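Local coordinates for uncharacterized protein DR_A0006 (Deinococcus radiodurans R1, PDB 3GGN) that is of unknown function but, as a START-like domain of a longer protein in the polyketide cyclase and lipid-transport family, probably binds a hydrophobic ligand, at residues G58-L66 against W77-N87; W23-T34 against Q132-F140. All coordinates share one frame; numbering follows the deposited sequence.

Contact 1 of 2, residues G58-L66 against W77-N87; sequences GTVSWEAEL and WRSLPGARIEN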
# COMPACT_ATOMS: atom_id res chain seq x y z
N GLY B 58 11.84 -14.86 15.15
CA GLY B 58 12.28 -14.23 13.91
C GLY B 58 11.24 -14.29 12.81
O GLY B 58 10.95 -13.29 12.15
N THR B 59 10.69 -15.48 12.59
CA THR B 59 9.68 -15.69 11.56
C THR B 59 8.92 -16.98 11.85
O THR B 59 9.53 -18.03 12.04
CB THR B 59 10.31 -15.80 10.16
OG1 THR B 59 11.67 -15.35 10.21
CG2 THR B 59 9.55 -14.94 9.16
N VAL B 60 7.59 -16.91 11.88
CA VAL B 60 6.76 -18.08 12.14
C VAL B 60 5.86 -18.38 10.94
O VAL B 60 5.17 -17.49 10.43
CB VAL B 60 5.87 -17.86 13.38
CG1 VAL B 60 4.96 -19.06 13.59
CG2 VAL B 60 6.75 -17.63 14.60
N SER B 61 5.87 -19.63 10.49
CA SER B 61 5.05 -20.03 9.35
C SER B 61 4.25 -21.29 9.64
O SER B 61 4.57 -22.08 10.53
CB SER B 61 5.93 -20.25 8.11
OG SER B 61 6.65 -21.46 8.17
N TRP B 62 3.18 -21.47 8.87
CA TRP B 62 2.32 -22.63 9.03
C TRP B 62 1.63 -22.89 7.70
O TRP B 62 1.66 -22.05 6.81
CB TRP B 62 1.27 -22.36 10.11
CG TRP B 62 0.31 -21.27 9.75
CD1 TRP B 62 -0.86 -21.40 9.06
CD2 TRP B 62 0.47 -19.87 10.01
NE1 TRP B 62 -1.44 -20.17 8.88
CE2 TRP B 62 -0.65 -19.21 9.46
CE3 TRP B 62 1.45 -19.11 10.66
CZ2 TRP B 62 -0.82 -17.83 9.53
CZ3 TRP B 62 1.28 -17.72 10.73
CH2 TRP B 62 0.15 -17.10 10.17
N GLU B 63 1.03 -24.06 7.58
CA GLU B 63 0.33 -24.42 6.37
C GLU B 63 -1.16 -24.17 6.58
O GLU B 63 -1.68 -24.40 7.68
CB GLU B 63 0.58 -25.89 6.04
CG GLU B 63 0.25 -26.28 4.61
CD GLU B 63 0.58 -27.73 4.33
OE1 GLU B 63 1.67 -28.19 4.75
OE2 GLU B 63 -0.25 -28.41 3.68
N ALA B 64 -1.83 -23.70 5.55
CA ALA B 64 -3.26 -23.45 5.63
C ALA B 64 -3.95 -23.97 4.37
O ALA B 64 -3.29 -24.34 3.39
CB ALA B 64 -3.53 -21.96 5.78
N GLU B 65 -5.28 -24.01 4.39
CA GLU B 65 -6.05 -24.48 3.25
C GLU B 65 -7.29 -23.60 3.04
O GLU B 65 -7.86 -23.09 4.00
CB GLU B 65 -6.48 -25.93 3.46
CG GLU B 65 -7.73 -26.09 4.31
CD GLU B 65 -8.10 -27.55 4.57
OE1 GLU B 65 -7.84 -28.42 3.70
OE2 GLU B 65 -8.67 -27.84 5.66
N LEU B 66 -7.70 -23.43 1.79
CA LEU B 66 -8.90 -22.66 1.50
C LEU B 66 -10.07 -23.58 1.86
O LEU B 66 -10.08 -24.74 1.47
CB LEU B 66 -8.99 -22.33 0.01
CG LEU B 66 -7.97 -21.35 -0.58
CD1 LEU B 66 -8.07 -21.34 -2.10
CD2 LEU B 66 -8.23 -19.97 -0.01
N TRP B 77 -10.35 -19.42 4.72
CA TRP B 77 -9.18 -20.25 4.94
C TRP B 77 -8.97 -20.59 6.41
O TRP B 77 -9.51 -19.91 7.30
CB TRP B 77 -7.94 -19.54 4.40
CG TRP B 77 -7.60 -18.29 5.12
CD1 TRP B 77 -6.78 -18.15 6.21
CD2 TRP B 77 -8.06 -16.97 4.80
NE1 TRP B 77 -6.70 -16.83 6.58
CE2 TRP B 77 -7.48 -16.08 5.73
CE3 TRP B 77 -8.92 -16.45 3.81
CZ2 TRP B 77 -7.71 -14.70 5.71
CZ3 TRP B 77 -9.15 -15.07 3.79
CH2 TRP B 77 -8.55 -14.22 4.73
N ARG B 78 -8.19 -21.63 6.67
CA ARG B 78 -7.91 -22.03 8.04
C ARG B 78 -6.61 -22.81 8.13
O ARG B 78 -6.25 -23.56 7.22
CB ARG B 78 -9.05 -22.87 8.61
CG ARG B 78 -9.17 -24.25 7.98
CD ARG B 78 -10.45 -24.93 8.43
NE ARG B 78 -10.64 -26.21 7.76
CZ ARG B 78 -11.81 -26.85 7.71
NH1 ARG B 78 -12.88 -26.32 8.29
NH2 ARG B 78 -11.91 -28.01 7.08
N SER B 79 -5.90 -22.61 9.24
CA SER B 79 -4.65 -23.31 9.47
C SER B 79 -4.95 -24.79 9.63
O SER B 79 -6.02 -25.17 10.10
CB SER B 79 -4.01 -22.78 10.75
OG SER B 79 -4.98 -22.79 11.78
N LEU B 80 -4.01 -25.63 9.20
CA LEU B 80 -4.17 -27.07 9.33
C LEU B 80 -3.78 -27.44 10.76
O LEU B 80 -3.13 -26.65 11.45
CB LEU B 80 -3.26 -27.80 8.34
CG LEU B 80 -3.88 -28.14 6.97
CD1 LEU B 80 -4.21 -26.88 6.21
CD2 LEU B 80 -2.89 -28.99 6.18
N PRO B 81 -4.19 -28.63 11.23
CA PRO B 81 -3.85 -29.06 12.59
C PRO B 81 -2.33 -29.15 12.75
O PRO B 81 -1.63 -29.57 11.82
CB PRO B 81 -4.51 -30.45 12.70
CG PRO B 81 -5.61 -30.41 11.66
CD PRO B 81 -4.97 -29.66 10.52
N GLY B 82 -1.83 -28.74 13.91
CA GLY B 82 -0.39 -28.78 14.15
C GLY B 82 0.30 -27.47 13.81
O GLY B 82 1.48 -27.28 14.11
N ALA B 83 -0.44 -26.55 13.18
CA ALA B 83 0.11 -25.26 12.79
C ALA B 83 0.67 -24.51 14.00
O ALA B 83 0.05 -24.48 15.07
CB ALA B 83 -0.97 -24.41 12.11
N ARG B 84 1.84 -23.90 13.83
CA ARG B 84 2.46 -23.14 14.92
C ARG B 84 1.50 -22.10 15.44
O ARG B 84 1.50 -21.77 16.63
CB ARG B 84 3.74 -22.44 14.44
CG ARG B 84 4.89 -23.35 14.04
CD ARG B 84 6.14 -22.53 13.77
NE ARG B 84 7.28 -23.35 13.40
CZ ARG B 84 7.46 -23.89 12.19
NH1 ARG B 84 6.57 -23.70 11.23
NH2 ARG B 84 8.54 -24.62 11.95
N ILE B 85 0.67 -21.57 14.55
CA ILE B 85 -0.30 -20.55 14.92
C ILE B 85 -1.66 -20.89 14.35
O ILE B 85 -1.82 -21.05 13.15
CB ILE B 85 0.11 -19.16 14.38
CG1 ILE B 85 1.50 -18.79 14.90
CG2 ILE B 85 -0.91 -18.10 14.80
CD1 ILE B 85 1.59 -18.78 16.41
N GLU B 86 -2.64 -21.02 15.24
CA GLU B 86 -4.00 -21.33 14.83
C GLU B 86 -4.61 -20.05 14.29
O GLU B 86 -4.56 -19.00 14.94
CB GLU B 86 -4.82 -21.82 16.03
CG GLU B 86 -4.38 -23.17 16.58
CD GLU B 86 -4.84 -23.39 18.01
OE1 GLU B 86 -6.06 -23.26 18.28
OE2 GLU B 86 -3.99 -23.69 18.87
N ASN B 87 -5.18 -20.11 13.10
CA ASN B 87 -5.81 -18.94 12.53
C ASN B 87 -6.74 -19.32 11.40
O ASN B 87 -6.59 -20.36 10.76
CB ASN B 87 -4.77 -17.94 12.02
CG ASN B 87 -4.11 -18.39 10.74
OD1 ASN B 87 -3.30 -19.31 10.74
ND2 ASN B 87 -4.47 -17.75 9.63
O HOH W 1 3.28 -24.46 11.72

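Contact 2 of 2, residues W23-T34 against Q132-F140; sequences WRDLPGLPLLMT and QLRDDLMRF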
# COMPACT_ATOMS: atom_id res chain seq x y z
N TRP B 23 -8.09 -10.14 -3.83
CA TRP B 23 -7.96 -11.01 -2.67
C TRP B 23 -7.62 -12.46 -2.99
O TRP B 23 -6.89 -13.10 -2.23
CB TRP B 23 -9.24 -10.97 -1.83
CG TRP B 23 -9.41 -9.69 -1.09
CD1 TRP B 23 -9.81 -8.49 -1.60
CD2 TRP B 23 -9.09 -9.45 0.29
NE1 TRP B 23 -9.76 -7.52 -0.63
CE2 TRP B 23 -9.32 -8.08 0.54
CE3 TRP B 23 -8.63 -10.27 1.33
CZ2 TRP B 23 -9.11 -7.50 1.79
CZ3 TRP B 23 -8.41 -9.69 2.58
CH2 TRP B 23 -8.65 -8.32 2.80
N ARG B 24 -8.14 -12.97 -4.10
CA ARG B 24 -7.88 -14.36 -4.49
C ARG B 24 -6.42 -14.62 -4.85
O ARG B 24 -5.97 -15.77 -4.83
CB ARG B 24 -8.79 -14.76 -5.67
CG ARG B 24 -8.71 -16.25 -6.04
CD ARG B 24 -9.18 -17.13 -4.88
NE ARG B 24 -9.08 -18.57 -5.14
CZ ARG B 24 -7.94 -19.26 -5.15
NH1 ARG B 24 -6.78 -18.66 -4.93
NH2 ARG B 24 -7.96 -20.58 -5.36
N ASP B 25 -5.69 -13.56 -5.18
CA ASP B 25 -4.27 -13.67 -5.52
C ASP B 25 -3.54 -13.77 -4.17
O ASP B 25 -3.08 -12.77 -3.62
CB ASP B 25 -3.83 -12.42 -6.30
CG ASP B 25 -2.32 -12.25 -6.37
OD1 ASP B 25 -1.60 -13.27 -6.37
OD2 ASP B 25 -1.85 -11.10 -6.44
N LEU B 26 -3.46 -14.99 -3.65
CA LEU B 26 -2.87 -15.22 -2.34
C LEU B 26 -1.50 -14.59 -2.08
O LEU B 26 -1.30 -13.93 -1.07
CB LEU B 26 -2.84 -16.72 -2.04
CG LEU B 26 -4.18 -17.46 -2.16
CD1 LEU B 26 -4.04 -18.89 -1.69
CD2 LEU B 26 -5.25 -16.74 -1.34
N PRO B 27 -0.53 -14.78 -3.00
CA PRO B 27 0.79 -14.19 -2.76
C PRO B 27 0.77 -12.67 -2.58
O PRO B 27 1.68 -12.10 -1.99
CB PRO B 27 1.59 -14.63 -4.00
CG PRO B 27 0.94 -15.94 -4.36
CD PRO B 27 -0.53 -15.60 -4.23
N GLY B 28 -0.28 -12.02 -3.08
CA GLY B 28 -0.37 -10.57 -2.94
C GLY B 28 -1.09 -10.16 -1.67
O GLY B 28 -1.22 -8.96 -1.38
N LEU B 29 -1.55 -11.13 -0.90
CA LEU B 29 -2.28 -10.83 0.33
C LEU B 29 -1.50 -9.95 1.30
O LEU B 29 -2.09 -9.10 1.96
CB LEU B 29 -2.69 -12.12 1.05
CG LEU B 29 -3.92 -12.84 0.48
CD1 LEU B 29 -4.12 -14.19 1.18
CD2 LEU B 29 -5.13 -11.96 0.67
N PRO B 30 -0.17 -10.14 1.40
CA PRO B 30 0.63 -9.32 2.31
C PRO B 30 0.52 -7.81 2.06
O PRO B 30 0.86 -7.00 2.92
CB PRO B 30 2.05 -9.84 2.08
CG PRO B 30 1.81 -11.29 1.80
CD PRO B 30 0.64 -11.23 0.83
N LEU B 31 0.06 -7.44 0.86
CA LEU B 31 -0.11 -6.03 0.52
C LEU B 31 -1.45 -5.58 1.10
O LEU B 31 -1.60 -4.43 1.53
CB LEU B 31 -0.11 -5.85 -1.01
CG LEU B 31 1.22 -6.15 -1.73
CD1 LEU B 31 0.99 -6.33 -3.22
CD2 LEU B 31 2.21 -5.02 -1.46
N LEU B 32 -2.41 -6.50 1.13
CA LEU B 32 -3.74 -6.23 1.67
C LEU B 32 -3.75 -6.33 3.20
O LEU B 32 -4.28 -5.45 3.88
CB LEU B 32 -4.76 -7.21 1.09
CG LEU B 32 -4.98 -7.19 -0.43
CD1 LEU B 32 -5.97 -8.28 -0.83
CD2 LEU B 32 -5.50 -5.82 -0.84
N MET B 33 -3.18 -7.42 3.72
CA MET B 33 -3.11 -7.64 5.17
C MET B 33 -1.64 -7.47 5.56
O MET B 33 -0.84 -8.39 5.41
CB MET B 33 -3.59 -9.05 5.51
CG MET B 33 -4.90 -9.43 4.85
SD MET B 33 -5.68 -10.90 5.54
CE MET B 33 -7.16 -10.17 6.12
N THR B 34 -1.30 -6.30 6.07
CA THR B 34 0.08 -5.99 6.41
C THR B 34 0.73 -6.78 7.54
O THR B 34 1.96 -6.76 7.67
CB THR B 34 0.24 -4.48 6.68
OG1 THR B 34 -0.63 -4.08 7.75
CG2 THR B 34 -0.13 -3.70 5.43
N GLN B 132 -4.96 -1.90 12.55
CA GLN B 132 -4.13 -2.19 11.39
C GLN B 132 -5.02 -2.68 10.25
O GLN B 132 -4.86 -2.27 9.10
CB GLN B 132 -3.06 -3.23 11.75
CG GLN B 132 -2.21 -3.71 10.57
CD GLN B 132 -0.73 -3.89 10.92
OE1 GLN B 132 -0.38 -4.51 11.92
NE2 GLN B 132 0.14 -3.34 10.08
N LEU B 133 -5.98 -3.55 10.56
CA LEU B 133 -6.90 -4.05 9.55
C LEU B 133 -7.68 -2.87 8.95
O LEU B 133 -7.80 -2.75 7.73
CB LEU B 133 -7.87 -5.08 10.14
CG LEU B 133 -8.84 -5.74 9.14
CD1 LEU B 133 -8.06 -6.53 8.09
CD2 LEU B 133 -9.79 -6.67 9.88
N ARG B 134 -8.21 -1.99 9.81
CA ARG B 134 -8.96 -0.83 9.33
C ARG B 134 -8.13 -0.03 8.33
O ARG B 134 -8.60 0.28 7.23
CB ARG B 134 -9.35 0.10 10.50
CG ARG B 134 -9.94 1.45 10.05
CD ARG B 134 -11.19 1.26 9.21
NE ARG B 134 -12.25 0.66 10.00
CZ ARG B 134 -12.92 1.31 10.95
NH1 ARG B 134 -12.63 2.58 11.22
NH2 ARG B 134 -13.85 0.68 11.66
N ASP B 135 -6.89 0.29 8.69
CA ASP B 135 -6.01 1.04 7.81
C ASP B 135 -5.81 0.30 6.48
O ASP B 135 -5.89 0.91 5.41
CB ASP B 135 -4.64 1.28 8.47
CG ASP B 135 -4.73 2.16 9.71
OD1 ASP B 135 -5.68 2.97 9.80
OD2 ASP B 135 -3.84 2.06 10.58
N ASP B 136 -5.53 -1.00 6.54
CA ASP B 136 -5.32 -1.80 5.33
C ASP B 136 -6.55 -1.74 4.41
O ASP B 136 -6.42 -1.59 3.18
CB ASP B 136 -5.04 -3.26 5.69
CG ASP B 136 -3.70 -3.46 6.38
OD1 ASP B 136 -2.82 -2.57 6.30
OD2 ASP B 136 -3.51 -4.54 6.99
N LEU B 137 -7.73 -1.85 5.00
CA LEU B 137 -8.97 -1.81 4.23
C LEU B 137 -9.22 -0.44 3.61
O LEU B 137 -9.67 -0.35 2.48
CB LEU B 137 -10.15 -2.23 5.11
CG LEU B 137 -10.23 -3.74 5.35
CD1 LEU B 137 -11.30 -4.07 6.36
CD2 LEU B 137 -10.51 -4.45 4.01
N MET B 138 -8.93 0.62 4.36
CA MET B 138 -9.14 1.97 3.84
C MET B 138 -8.19 2.23 2.66
O MET B 138 -8.58 2.84 1.66
CB MET B 138 -8.94 3.00 4.95
CG MET B 138 -10.05 2.99 5.99
SD MET B 138 -9.78 4.15 7.35
CE MET B 138 -10.75 5.55 6.80
N ARG B 139 -6.95 1.77 2.77
CA ARG B 139 -6.01 1.98 1.68
C ARG B 139 -6.48 1.19 0.46
O ARG B 139 -6.42 1.69 -0.67
CB ARG B 139 -4.59 1.56 2.10
CG ARG B 139 -3.98 2.54 3.10
CD ARG B 139 -2.48 2.35 3.33
NE ARG B 139 -2.18 1.16 4.11
CZ ARG B 139 -1.93 -0.03 3.58
NH1 ARG B 139 -1.94 -0.18 2.26
NH2 ARG B 139 -1.69 -1.08 4.37
N PHE B 140 -6.97 -0.02 0.69
CA PHE B 140 -7.48 -0.87 -0.39
C PHE B 140 -8.64 -0.16 -1.09
O PHE B 140 -8.77 -0.22 -2.31
CB PHE B 140 -7.94 -2.21 0.19
CG PHE B 140 -8.60 -3.12 -0.81
CD1 PHE B 140 -7.92 -3.52 -1.96
CD2 PHE B 140 -9.89 -3.61 -0.59
CE1 PHE B 140 -8.52 -4.40 -2.88
CE2 PHE B 140 -10.49 -4.48 -1.50
CZ PHE B 140 -9.80 -4.88 -2.65
O HOH W 2 -4.37 -2.47 1.83
O HOH W 3 -0.29 -2.11 1.88

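Contact 1 of 2, residues G58-L66 against W77-N87
Ser61 O is held by two donors, Arg84 NH1 at 2.7 Å, with the carbonyl oxygen at the guanidinium edge, and a water that in turn accepts from Arg84 N at 2.6 Å. The bond from NH1 is bent, 140° at the hydrogen. On the way to it, the extended Arg84 chain passes Val60, whose CG1 lies 3.7 Å from Arg84 CD. Further along, strand 59-66 pairs antiparallel with strand 77-79: Arg78 and Glu65 exchange backbone hydrogen bonds, and Leu80 N donates to Glu63 O at 3.0 Å, nearly straight (170°). Side by side, Glu65 and Arg78 add a weak salt bridge, OE2 to NE at 3.3 Å, whereas the Glu63 carboxylate turns to Arg46 and Arg48. CG of Trp62 lies between its backbone N and carbonyl carbon (chi1 65°), which turns the indole toward Ile85, whose CB lies over one face; Trp62 CB is 3.6 Å from Ala83 CB. With an alanine at this position, Ile85 is likely to lose the ring it lies over, and Trp49 one of its two aromatic neighbours, keeping Trp77. Where the type II turn Leu80-Ala83 carries the chain away from strand 59-66, an arginine side chain and a water replace main-chain pairing along this edge.

Contact 2 of 2, residues W23-T34 against Q132-F140
Asp136 reaches from the long C-terminal helix 130-146 to Thr34, in the helix-grip arrangement of START-like domains, where this helix lies against the curved antiparallel sheet beside the short helices 16-24 and 29-32. Its CB comes close to Leu32 O, a contact modelled at a doubtfully short distance. CG stands anti to the carbonyl carbon (chi1 -68°), which turns the carboxylate out from the helix toward Thr34, with Arg139 reaching OD1. OD2 accepts from Thr34 N at 3.0 Å in a nearly straight bond (163°), the donor coming from above the carboxylate plane. OD1 forms a salt bridge with Arg139 NH2 at 2.7 Å, one helical turn on. Thr34 OG1 lies 3.0 Å from Asp136 OD2 and as far from OD1, so its single proton could serve either oxygen. With an amide and a guanidinium on it, the carboxylate is likely to remain ionised although buried. Arg139 NH1 continues through a water to Leu31 O, and a second water links that carbonyl, weakly, to Asp136 O. Close by is the dimer contact, where Pro30 O accepts a hydrogen bond from Arg142 of the second subunit.

Deeper in, the contact becomes apolar. Leu32 straddles two aromatic rings: CD1 stands 3.5 Å above the centre of the Trp23 indole, and CD2 touches Phe140 CD1 at 3.5 Å. The two aromatics form an offset edge-to-face pair, planes at 86°, in which the Trp23 edge is turned to the Phe140 face and Trp23 NE1 comes 3.2 Å from Phe140 CE2. Farther along the same indole, at the edge of its six-membered ring, Trp23 CZ2 meets Leu137 CD2 at 4.0 Å.

In the fold
Contact 2 lies close to the centre of the chain and is largely buried; contact 1, some 18 Å away between centres, is only partly buried, where strands 59-70 and 74-79 pair farther from the chain centre. Along the sequence, contact 1 is nested within the loop that contact 2 closes. The first joins a strand to its neighbour and to the loop beyond by main-chain bonds, the packing of Trp62 and surface charges; the second ties the C-terminal helix to helix 16-24 and to residues 29-34 through an aromatic core and one buried carboxylate. Strand 102-111 serves both, as Trp77 of contact 1 and Met33 of contact 2 each touch Leu108. They also meet directly, Leu66 CD1 packing 3.3 Å from Arg24 NH2.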